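Local coordinates for protein metal transporter CNNM3 (Homo sapiens, PDB 6DFD) that probably takes part in magnesium efflux across the membrane, its cyclic nucleotide-binding homology domain mediating dimerisation, at residues V119-G124 and Y181-L186; I112-G117 and L189-V194; Q106-F111 and Y177-T182. The protein carries 6 engineered substitutions. One frame throughout, in Å; residues are numbered along the deposited sequence.

Interaction 1: residues V119-G124 and Y181-L186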
loop_
_atom_site.group_PDB
_atom_site.type_symbol
_atom_site.label_atom_id
_atom_site.label_comp_id
_atom_site.label_asym_id
_atom_site.label_seq_id
_atom_site.Cartn_x
_atom_site.Cartn_y
_atom_site.Cartn_z
ATOM N N VAL A 119 -7.862 5.149 0.399
ATOM C CA VAL A 119 -8.190 3.818 -0.092
ATOM C C VAL A 119 -7.560 2.775 0.820
ATOM O O VAL A 119 -6.558 3.025 1.495
ATOM C CB VAL A 119 -7.716 3.595 -1.550
ATOM C CG1 VAL A 119 -8.464 4.508 -2.501
ATOM C CG2 VAL A 119 -6.218 3.794 -1.663
ATOM N N GLU A 120 -8.168 1.600 0.839
ATOM C CA GLU A 120 -7.580 0.424 1.453
ATOM C C GLU A 120 -7.066 -0.475 0.346
ATOM O O GLU A 120 -7.771 -0.729 -0.641
ATOM C CB GLU A 120 -8.592 -0.336 2.315
ATOM C CG GLU A 120 -8.026 -1.618 2.935
ATOM C CD GLU A 120 -9.032 -2.327 3.832
ATOM O OE1 GLU A 120 -9.095 -1.995 5.032
ATOM O OE2 GLU A 120 -9.763 -3.205 3.325
ATOM N N VAL A 121 -5.843 -0.948 0.518
ATOM C CA VAL A 121 -5.180 -1.827 -0.426
ATOM C C VAL A 121 -4.952 -3.151 0.277
ATOM O O VAL A 121 -4.439 -3.176 1.402
ATOM C CB VAL A 121 -3.837 -1.241 -0.899
ATOM C CG1 VAL A 121 -3.238 -2.106 -1.986
ATOM C CG2 VAL A 121 -4.007 0.189 -1.378
ATOM N N GLU A 122 -5.319 -4.246 -0.381
ATOM C CA GLU A 122 -4.924 -5.576 0.065
ATOM C C GLU A 122 -4.116 -6.207 -1.059
ATOM O O GLU A 122 -4.595 -6.293 -2.194
ATOM C CB GLU A 122 -6.139 -6.426 0.450
ATOM C CG GLU A 122 -7.026 -6.827 -0.689
ATOM C CD GLU A 122 -6.758 -8.243 -1.148
ATOM O OE1 GLU A 122 -6.168 -8.412 -2.233
ATOM O OE2 GLU A 122 -7.123 -9.185 -0.411
ATOM N N ILE A 123 -2.888 -6.629 -0.753
ATOM C CA ILE A 123 -1.896 -6.834 -1.801
ATOM C C ILE A 123 -0.981 -8.002 -1.458
ATOM O O ILE A 123 -0.698 -8.286 -0.289
ATOM C CB ILE A 123 -1.081 -5.541 -2.033
ATOM C CG1 ILE A 123 -0.111 -5.730 -3.201
ATOM C CG2 ILE A 123 -0.341 -5.144 -0.772
ATOM C CD1 ILE A 123 0.259 -4.441 -3.880
ATOM N N GLY A 124 -0.517 -8.680 -2.511
ATOM C CA GLY A 124 0.469 -9.731 -2.377
ATOM C C GLY A 124 -0.164 -11.071 -2.054
ATOM O O GLY A 124 -1.380 -11.210 -1.902
ATOM N N TYR A 181 -3.747 -7.131 -6.335
ATOM C CA TYR A 181 -4.198 -6.281 -5.249
ATOM C C TYR A 181 -5.634 -5.864 -5.503
ATOM O O TYR A 181 -6.115 -5.852 -6.639
ATOM C CB TYR A 181 -3.317 -5.038 -5.077
ATOM C CG TYR A 181 -2.930 -4.331 -6.362
ATOM C CD1 TYR A 181 -1.741 -4.641 -7.015
ATOM C CD2 TYR A 181 -3.733 -3.336 -6.906
ATOM C CE1 TYR A 181 -1.372 -3.989 -8.184
ATOM C CE2 TYR A 181 -3.372 -2.679 -8.075
ATOM C CZ TYR A 181 -2.190 -3.011 -8.708
ATOM O OH TYR A 181 -1.822 -2.359 -9.867
ATOM N N THR A 182 -6.313 -5.534 -4.414
ATOM C CA THR A 182 -7.619 -4.906 -4.456
ATOM C C THR A 182 -7.484 -3.541 -3.808
ATOM O O THR A 182 -6.788 -3.394 -2.795
ATOM C CB THR A 182 -8.672 -5.760 -3.723
ATOM O OG1 THR A 182 -8.651 -7.091 -4.251
ATOM C CG2 THR A 182 -10.065 -5.183 -3.888
ATOM N N VAL A 183 -8.136 -2.543 -4.404
ATOM C CA VAL A 183 -8.077 -1.169 -3.916
ATOM C C VAL A 183 -9.500 -0.656 -3.798
ATOM O O VAL A 183 -10.238 -0.626 -4.791
ATOM C CB VAL A 183 -7.250 -0.259 -4.841
ATOM C CG1 VAL A 183 -7.256 1.171 -4.320
ATOM C CG2 VAL A 183 -5.828 -0.781 -4.959
ATOM N N ARG A 184 -9.883 -0.235 -2.594
ATOM C CA ARG A 184 -11.250 0.177 -2.323
ATOM C C ARG A 184 -11.266 1.563 -1.705
ATOM O O ARG A 184 -10.530 1.829 -0.750
ATOM C CB ARG A 184 -11.948 -0.817 -1.379
ATOM C CG ARG A 184 -13.392 -0.455 -1.061
ATOM C CD ARG A 184 -14.049 -1.499 -0.160
ATOM N NE ARG A 184 -13.283 -1.734 1.061
ATOM C CZ ARG A 184 -13.470 -1.101 2.213
ATOM N NH1 ARG A 184 -14.412 -0.171 2.339
ATOM N NH2 ARG A 184 -12.700 -1.401 3.246
ATOM N N ALA A 185 -12.151 2.419 -2.203
ATOM C CA ALA A 185 -12.329 3.738 -1.616
ATOM C C ALA A 185 -12.808 3.629 -0.177
ATOM O O ALA A 185 -13.683 2.818 0.141
ATOM C CB ALA A 185 -13.345 4.540 -2.419
ATOM N N LEU A 186 -12.233 4.473 0.682
ATOM C CA LEU A 186 -12.704 4.685 2.040
ATOM C C LEU A 186 -13.328 6.061 2.223
ATOM O O LEU A 186 -13.790 6.380 3.325
ATOM C CB LEU A 186 -11.546 4.513 3.031
ATOM C CG LEU A 186 -10.793 3.189 2.981
ATOM C CD1 LEU A 186 -9.639 3.243 3.989
ATOM C CD2 LEU A 186 -11.721 2.011 3.269
HETATM O O HOH W 1 -11.288 -3.729 0.564
#

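Interaction 2: residues I112-G117 and L189-V194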
loop_
_atom_site.group_PDB
_atom_site.type_symbol
_atom_site.label_atom_id
_atom_site.label_comp_id
_atom_site.label_asym_id
_atom_site.label_seq_id
_atom_site.Cartn_x
_atom_site.Cartn_y
_atom_site.Cartn_z
ATOM N N ILE A 112 -4.122 4.637 -12.090
ATOM C CA ILE A 112 -4.799 5.613 -11.247
ATOM C C ILE A 112 -3.805 6.261 -10.299
ATOM O O ILE A 112 -2.965 5.584 -9.694
ATOM C CB ILE A 112 -5.959 4.973 -10.454
ATOM C CG1 ILE A 112 -7.112 4.662 -11.408
ATOM C CG2 ILE A 112 -6.425 5.904 -9.340
ATOM C CD1 ILE A 112 -8.192 3.820 -10.807
ATOM N N LEU A 113 -3.909 7.581 -10.166
ATOM C CA LEU A 113 -3.231 8.327 -9.117
ATOM C C LEU A 113 -4.308 9.033 -8.313
ATOM O O LEU A 113 -5.222 9.632 -8.891
ATOM C CB LEU A 113 -2.227 9.341 -9.679
ATOM C CG LEU A 113 -1.565 10.211 -8.601
ATOM C CD1 LEU A 113 -0.144 10.469 -8.912
ATOM C CD2 LEU A 113 -2.272 11.543 -8.456
ATOM N N ILE A 114 -4.213 8.951 -6.993
ATOM C CA ILE A 114 -5.210 9.552 -6.113
ATOM C C ILE A 114 -4.831 11.008 -5.887
ATOM O O ILE A 114 -3.791 11.302 -5.291
ATOM C CB ILE A 114 -5.306 8.795 -4.778
ATOM C CG1 ILE A 114 -5.736 7.348 -5.017
ATOM C CG2 ILE A 114 -6.312 9.493 -3.816
ATOM C CD1 ILE A 114 -5.715 6.495 -3.754
ATOM N N LEU A 115 -5.679 11.928 -6.347
ATOM C CA LEU A 115 -5.421 13.336 -6.057
ATOM C C LEU A 115 -5.870 13.682 -4.651
ATOM O O LEU A 115 -5.209 14.462 -3.949
ATOM C CB LEU A 115 -6.149 14.226 -7.059
ATOM C CG LEU A 115 -5.438 14.882 -8.245
ATOM C CD1 LEU A 115 -4.101 14.275 -8.576
ATOM C CD2 LEU A 115 -6.366 14.871 -9.429
ATOM N N GLN A 116 -6.994 13.109 -4.230
ATOM C CA GLN A 116 -7.529 13.387 -2.909
ATOM C C GLN A 116 -8.343 12.181 -2.469
ATOM O O GLN A 116 -9.090 11.615 -3.267
ATOM C CB GLN A 116 -8.405 14.648 -2.926
ATOM C CG GLN A 116 -8.930 15.064 -1.565
ATOM C CD GLN A 116 -9.844 16.273 -1.638
ATOM O OE1 GLN A 116 -9.739 17.096 -2.548
ATOM N NE2 GLN A 116 -10.753 16.384 -0.676
ATOM N N GLY A 117 -8.179 11.772 -1.220
ATOM C CA GLY A 117 -9.003 10.725 -0.650
ATOM C C GLY A 117 -8.170 9.574 -0.124
ATOM O O GLY A 117 -6.940 9.601 -0.132
ATOM N N LEU A 189 -13.254 10.096 -3.574
ATOM C CA LEU A 189 -11.946 10.163 -4.213
ATOM C C LEU A 189 -11.981 11.138 -5.376
ATOM O O LEU A 189 -12.952 11.176 -6.135
ATOM C CB LEU A 189 -11.482 8.802 -4.757
ATOM C CG LEU A 189 -11.451 7.603 -3.811
ATOM C CD1 LEU A 189 -10.929 6.385 -4.555
ATOM C CD2 LEU A 189 -10.598 7.897 -2.586
ATOM N N GLN A 190 -10.896 11.901 -5.526
ATOM C CA GLN A 190 -10.611 12.615 -6.762
ATOM C C GLN A 190 -9.364 11.990 -7.367
ATOM O O GLN A 190 -8.329 11.895 -6.691
ATOM C CB GLN A 190 -10.410 14.114 -6.524
ATOM C CG GLN A 190 -10.403 14.942 -7.806
ATOM C CD GLN A 190 -11.748 14.937 -8.522
ATOM O OE1 GLN A 190 -12.804 14.984 -7.890
ATOM N NE2 GLN A 190 -11.710 14.872 -9.849
ATOM N N LEU A 191 -9.473 11.587 -8.637
ATOM C CA LEU A 191 -8.556 10.653 -9.275
ATOM C C LEU A 191 -8.073 11.170 -10.620
ATOM O O LEU A 191 -8.815 11.826 -11.360
ATOM C CB LEU A 191 -9.235 9.292 -9.543
ATOM C CG LEU A 191 -9.820 8.516 -8.368
ATOM C CD1 LEU A 191 -10.409 7.230 -8.878
ATOM C CD2 LEU A 191 -8.766 8.243 -7.315
ATOM N N ILE A 192 -6.833 10.804 -10.939
ATOM C CA ILE A 192 -6.310 10.777 -12.302
ATOM C C ILE A 192 -6.403 9.336 -12.787
ATOM O O ILE A 192 -5.883 8.427 -12.131
ATOM C CB ILE A 192 -4.855 11.281 -12.345
ATOM C CG1 ILE A 192 -4.800 12.766 -11.977
ATOM C CG2 ILE A 192 -4.208 11.018 -13.708
ATOM C CD1 ILE A 192 -5.591 13.686 -12.929
ATOM N N LYS A 193 -7.074 9.117 -13.916
ATOM C CA LYS A 193 -7.224 7.792 -14.507
ATOM C C LYS A 193 -6.720 7.820 -15.940
ATOM O O LYS A 193 -7.281 8.531 -16.785
ATOM C CB LYS A 193 -8.679 7.337 -14.492
ATOM C CG LYS A 193 -8.886 5.919 -14.995
ATOM C CD LYS A 193 -10.370 5.627 -15.227
ATOM C CE LYS A 193 -10.673 4.136 -15.178
ATOM N NZ LYS A 193 -12.136 3.843 -15.317
ATOM N N VAL A 194 -5.699 7.019 -16.226
ATOM C CA VAL A 194 -5.106 6.953 -17.560
ATOM C C VAL A 194 -5.231 5.524 -18.058
ATOM O O VAL A 194 -4.677 4.600 -17.448
ATOM C CB VAL A 194 -3.643 7.409 -17.560
ATOM C CG1 VAL A 194 -3.040 7.257 -18.962
ATOM C CG2 VAL A 194 -3.565 8.839 -17.094
#

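Interaction 3: residues Q106-F111 and Y177-T182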
loop_
_atom_site.group_PDB
_atom_site.type_symbol
_atom_site.label_atom_id
_atom_site.label_comp_id
_atom_site.label_asym_id
_atom_site.label_seq_id
_atom_site.Cartn_x
_atom_site.Cartn_y
_atom_site.Cartn_z
ATOM N N GLN A 106 -8.819 -9.574 -11.506
ATOM C CA GLN A 106 -9.754 -9.035 -12.484
ATOM C C GLN A 106 -8.992 -8.216 -13.519
ATOM O O GLN A 106 -8.277 -7.276 -13.140
ATOM C CB GLN A 106 -10.805 -8.170 -11.814
ATOM C CG GLN A 106 -11.605 -7.323 -12.796
ATOM C CD GLN A 106 -12.960 -6.910 -12.252
ATOM O OE1 GLN A 106 -13.256 -5.720 -12.131
ATOM N NE2 GLN A 106 -13.795 -7.893 -11.926
ATOM N N PRO A 107 -9.105 -8.529 -14.812
ATOM C CA PRO A 107 -8.373 -7.760 -15.824
ATOM C C PRO A 107 -8.624 -6.266 -15.683
ATOM O O PRO A 107 -9.751 -5.824 -15.448
ATOM C CB PRO A 107 -8.928 -8.298 -17.147
ATOM C CG PRO A 107 -9.416 -9.662 -16.828
ATOM C CD PRO A 107 -9.909 -9.608 -15.417
ATOM N N VAL A 108 -7.554 -5.489 -15.828
ATOM C CA VAL A 108 -7.627 -4.040 -15.731
ATOM C C VAL A 108 -6.681 -3.438 -16.762
ATOM O O VAL A 108 -5.668 -4.042 -17.133
ATOM C CB VAL A 108 -7.279 -3.553 -14.309
ATOM C CG1 VAL A 108 -5.768 -3.631 -14.063
ATOM C CG2 VAL A 108 -7.816 -2.149 -14.085
ATOM N N ASP A 109 -7.015 -2.232 -17.222
ATOM C CA ASP A 109 -6.211 -1.589 -18.254
ATOM C C ASP A 109 -6.101 -0.086 -18.024
ATOM O O ASP A 109 -6.020 0.690 -18.985
ATOM C CB ASP A 109 -6.779 -1.869 -19.650
ATOM C CG ASP A 109 -8.104 -1.175 -19.892
ATOM O OD1 ASP A 109 -8.786 -0.821 -18.910
ATOM O OD2 ASP A 109 -8.460 -0.982 -21.075
ATOM N N TYR A 110 -6.073 0.347 -16.766
ATOM C CA TYR A 110 -5.860 1.756 -16.482
ATOM C C TYR A 110 -4.957 1.938 -15.273
ATOM O O TYR A 110 -4.846 1.069 -14.403
ATOM C CB TYR A 110 -7.179 2.501 -16.260
ATOM C CG TYR A 110 -8.108 1.838 -15.260
ATOM C CD1 TYR A 110 -7.890 1.961 -13.898
ATOM C CD2 TYR A 110 -9.201 1.094 -15.689
ATOM C CE1 TYR A 110 -8.737 1.356 -12.979
ATOM C CE2 TYR A 110 -10.060 0.489 -14.780
ATOM C CZ TYR A 110 -9.821 0.621 -13.432
ATOM O OH TYR A 110 -10.673 0.015 -12.535
ATOM N N PHE A 111 -4.299 3.091 -15.265
ATOM C CA PHE A 111 -3.467 3.581 -14.179
ATOM C C PHE A 111 -4.262 4.628 -13.415
ATOM O O PHE A 111 -5.007 5.406 -14.019
ATOM C CB PHE A 111 -2.185 4.181 -14.768
ATOM C CG PHE A 111 -1.446 5.120 -13.862
ATOM C CD1 PHE A 111 -1.789 6.467 -13.799
ATOM C CD2 PHE A 111 -0.365 4.677 -13.123
ATOM C CE1 PHE A 111 -1.100 7.333 -12.983
ATOM C CE2 PHE A 111 0.335 5.548 -12.299
ATOM C CZ PHE A 111 -0.031 6.875 -12.231
ATOM N N TYR A 177 -3.619 -7.038 -18.073
ATOM C CA TYR A 177 -2.966 -7.290 -16.801
ATOM C C TYR A 177 -4.011 -7.510 -15.714
ATOM O O TYR A 177 -5.011 -6.791 -15.637
ATOM C CB TYR A 177 -2.058 -6.109 -16.452
ATOM C CG TYR A 177 -1.552 -6.070 -15.028
ATOM C CD1 TYR A 177 -1.889 -5.018 -14.183
ATOM C CD2 TYR A 177 -0.727 -7.069 -14.535
ATOM C CE1 TYR A 177 -1.421 -4.967 -12.884
ATOM C CE2 TYR A 177 -0.255 -7.029 -13.236
ATOM C CZ TYR A 177 -0.602 -5.975 -12.415
ATOM O OH TYR A 177 -0.135 -5.932 -11.119
ATOM N N CYS A 178 -3.790 -8.532 -14.891
ATOM C CA CYS A 178 -4.627 -8.786 -13.728
ATOM C C CYS A 178 -3.836 -8.448 -12.476
ATOM O O CYS A 178 -2.804 -9.086 -12.222
ATOM C CB CYS A 178 -5.083 -10.241 -13.693
ATOM S SG CYS A 178 -6.132 -10.689 -15.079
ATOM N N PRO A 179 -4.259 -7.478 -11.670
ATOM C CA PRO A 179 -3.442 -7.080 -10.521
ATOM C C PRO A 179 -3.516 -8.115 -9.411
ATOM O O PRO A 179 -4.464 -8.897 -9.315
ATOM C CB PRO A 179 -4.068 -5.750 -10.092
ATOM C CG PRO A 179 -5.521 -5.909 -10.442
ATOM C CD PRO A 179 -5.589 -6.841 -11.640
ATOM N N ASP A 180 -2.479 -8.127 -8.577
ATOM C CA ASP A 180 -2.473 -8.927 -7.353
ATOM C C ASP A 180 -2.824 -8.069 -6.147
ATOM O O ASP A 180 -2.260 -8.223 -5.061
ATOM C CB ASP A 180 -1.124 -9.611 -7.156
ATOM C CG ASP A 180 -0.006 -8.630 -6.889
ATOM O OD1 ASP A 180 -0.227 -7.414 -7.067
ATOM O OD2 ASP A 180 1.090 -9.076 -6.491
ATOM N N TYR A 181 -3.747 -7.131 -6.335
ATOM C CA TYR A 181 -4.198 -6.281 -5.249
ATOM C C TYR A 181 -5.634 -5.864 -5.503
ATOM O O TYR A 181 -6.115 -5.852 -6.639
ATOM C CB TYR A 181 -3.317 -5.038 -5.077
ATOM C CG TYR A 181 -2.930 -4.331 -6.362
ATOM C CD1 TYR A 181 -1.741 -4.641 -7.015
ATOM C CD2 TYR A 181 -3.733 -3.336 -6.906
ATOM C CE1 TYR A 181 -1.372 -3.989 -8.184
ATOM C CE2 TYR A 181 -3.372 -2.679 -8.075
ATOM C CZ TYR A 181 -2.190 -3.011 -8.708
ATOM O OH TYR A 181 -1.822 -2.359 -9.867
ATOM N N THR A 182 -6.313 -5.534 -4.414
ATOM C CA THR A 182 -7.619 -4.906 -4.456
ATOM C C THR A 182 -7.484 -3.541 -3.808
ATOM O O THR A 182 -6.788 -3.394 -2.795
ATOM C CB THR A 182 -8.672 -5.760 -3.723
ATOM O OG1 THR A 182 -8.651 -7.091 -4.251
ATOM C CG2 THR A 182 -10.065 -5.183 -3.888
#

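Interaction 1: residues V119-G124 and Y181-L186
Val119 and Val183 meet on the buried face of an antiparallel strand pair, where CB of Val119 rests 3.7 Å from CG1 of Val183. Val121 continues this face: its CG2 lies beside Val183 CG2 at 4.1 Å, the two side chains pointing the same way. At the far end Ile123 runs alongside Tyr181, with Ile123 CD1 3.7 Å from Tyr181 CD1. Valine and isoleucine, branched at CB, suit this layer, being at ease in extended backbone. Tyr138 covers the three valines, while the hydroxyl of Tyr181 reaches Glu126 of the second subunit.

Behind the apolar layer the backbones bond in pairs, Glu120 with Arg184 and Glu122 with Thr182; Glu120 N to Arg184 O measures 2.9 Å.

The opposite face is looser and partly open to solvent. Glu120 and Arg184 lie alongside each other, pointing the same way, yet their carboxylate and guanidinium planes stand 84° apart, and Glu120 OE2 approaches NH2 of Arg184 in the guanidinium plane at a weak 3.4 Å. A water supplements this salt bridge, accepting from Arg184 NE at 2.9 Å and donating to OE2. Glu122 CG sits between its backbone N and carbonyl carbon (chi1 69°), which brings it to 3.6 Å from Thr182 CB. The bond from Thr182 OG1 to Glu122 OE1 is weak; the stronger partners are the Arg104 guanidinium for Glu122 OE1 and Arg104 N for Thr182 OG1. An alanine in place of Glu122 would probably leave the Arg104 guanidinium without its carboxylate mate and open a gap beside the Thr182 methine.

Backbone bonds and apolar packing thus hold this barrel sheet together, its Ile123-Tyr181 end also facing the second subunit; one long, water-assisted salt bridge spans the outer face, and Glu122 finds its counter-charge in Arg104.

Interaction 2: residues I112-G117 and L189-V194
Leu191 reaches across to two isoleucines through a single methyl. Its CG lies anti to the carbonyl carbon (chi1 -58°), and CD2 beyond it comes 3.9 Å from Ile112 CG2 and equally near Ile114 CG1. Ile114 lies side by side with Leu191, pointing the same way, whereas Ile112 slants across it. On the side of Leu113 and Ile192, Leu115 crosses Ile192 obliquely, with Leu115 CD2 3.7 Å from Ile192 CG1. Helix 47-60 covers this side and Leu101 the other, which suits branched apolar residues.

Leu113 and Ile192 exchange two backbone bonds, Ile192 N lying 2.9 Å from Leu113 O. A classic beta bulge follows, in which Leu115 and Gln116 both oppose Gln190. The carbonyl O of Gln190 accepts from Leu115 N at 2.7 Å and from Gln116 N at 3.1 Å, the latter on a lone pair. Glycine suits position Gly117 because, at its backbone angles, a CB would jam against the preceding carbonyl O and also collide with Leu189 CD2.

Two N-H groups on one carbonyl allow the backbone to stay paired where the chain turns a corner at Leu115; the buried middle is apolar, with Gln116, Gln190 and Lys193 toward its margins.

Interaction 3: residues Q106-F111 and Y177-T182
Val108 touches Tyr177 and Pro179 through one branch of its side chain. At its base, CB stands 4.2 Å from the carbonyl O of Tyr177, a loose approach beside a much closer backbone bond. CG1 occupies the crowded position between the backbone N and the carbonyl carbon (chi1 75°), and is thereby directed at the other segment. There it comes 3.6 Å from Tyr177 O and slants across the pyrrolidine of Pro179, 4.0 Å from CD. It also nears the Tyr177 ring obliquely at CD1. The second branch, CG2, is anti to the backbone N and serves its own segment, lying 3.4 Å above the plane of the Tyr110 ring, offset toward the rim. A beta-branched residue suits a place where one methyl meets the other segment and the other the Tyr110 ring.

The polar link is Val108 N to Tyr177 O, 2.9 Å long, with the donor nearly along the C=O axis. Pro107, which has no N-H to offer, instead packs its ring against sulfur: Cys178 SG is 3.9 Å from Pro107 CG. Gln106 O in turn lies 3.1 Å from Pro179 CD. Prolines, with phi restrained by the ring, fit these irregular loops, and Pro179 places its CB over the centre of the Tyr181 ring within its own segment.

The outer end of Tyr177 belongs to the dimer, its OH bonding to Glu126 of the second subunit, while Lys125 of that subunit bonds to Cys178 O. The arrangement is a loop-to-loop contact in which the lead-in to strand 110-114 meets the lead-in to strand 181-185, joining the two sheets of the beta-barrel that characterises a cyclic nucleotide-binding homology domain of the cupin clan, at an edge where the second subunit docks.

The three contacts are parts of one beta-barrel. Interactions 1 and 2 lie in different four-stranded sheets, their centres about 14 Å apart, and meet in the core where Val119 CG2 packs 3.5 Å from Ile114 CD1. Interaction 3 joins the loops ahead of strand 110-114 of interaction 2 and strand 181-185 of interaction 1. It shares Tyr181 and Thr182 with interaction 1, its centre about 12 Å away, and Asp180 O lies 3.1 Å from Gly124 N, a probable hydrogen bond. Toward interaction 2, about 16 Å between centres, Phe111 N reaches Val194 O at 2.7 Å, probably another. Interactions 1 and 3 both touch the second subunit, whereas interaction 2 stays within its own chain.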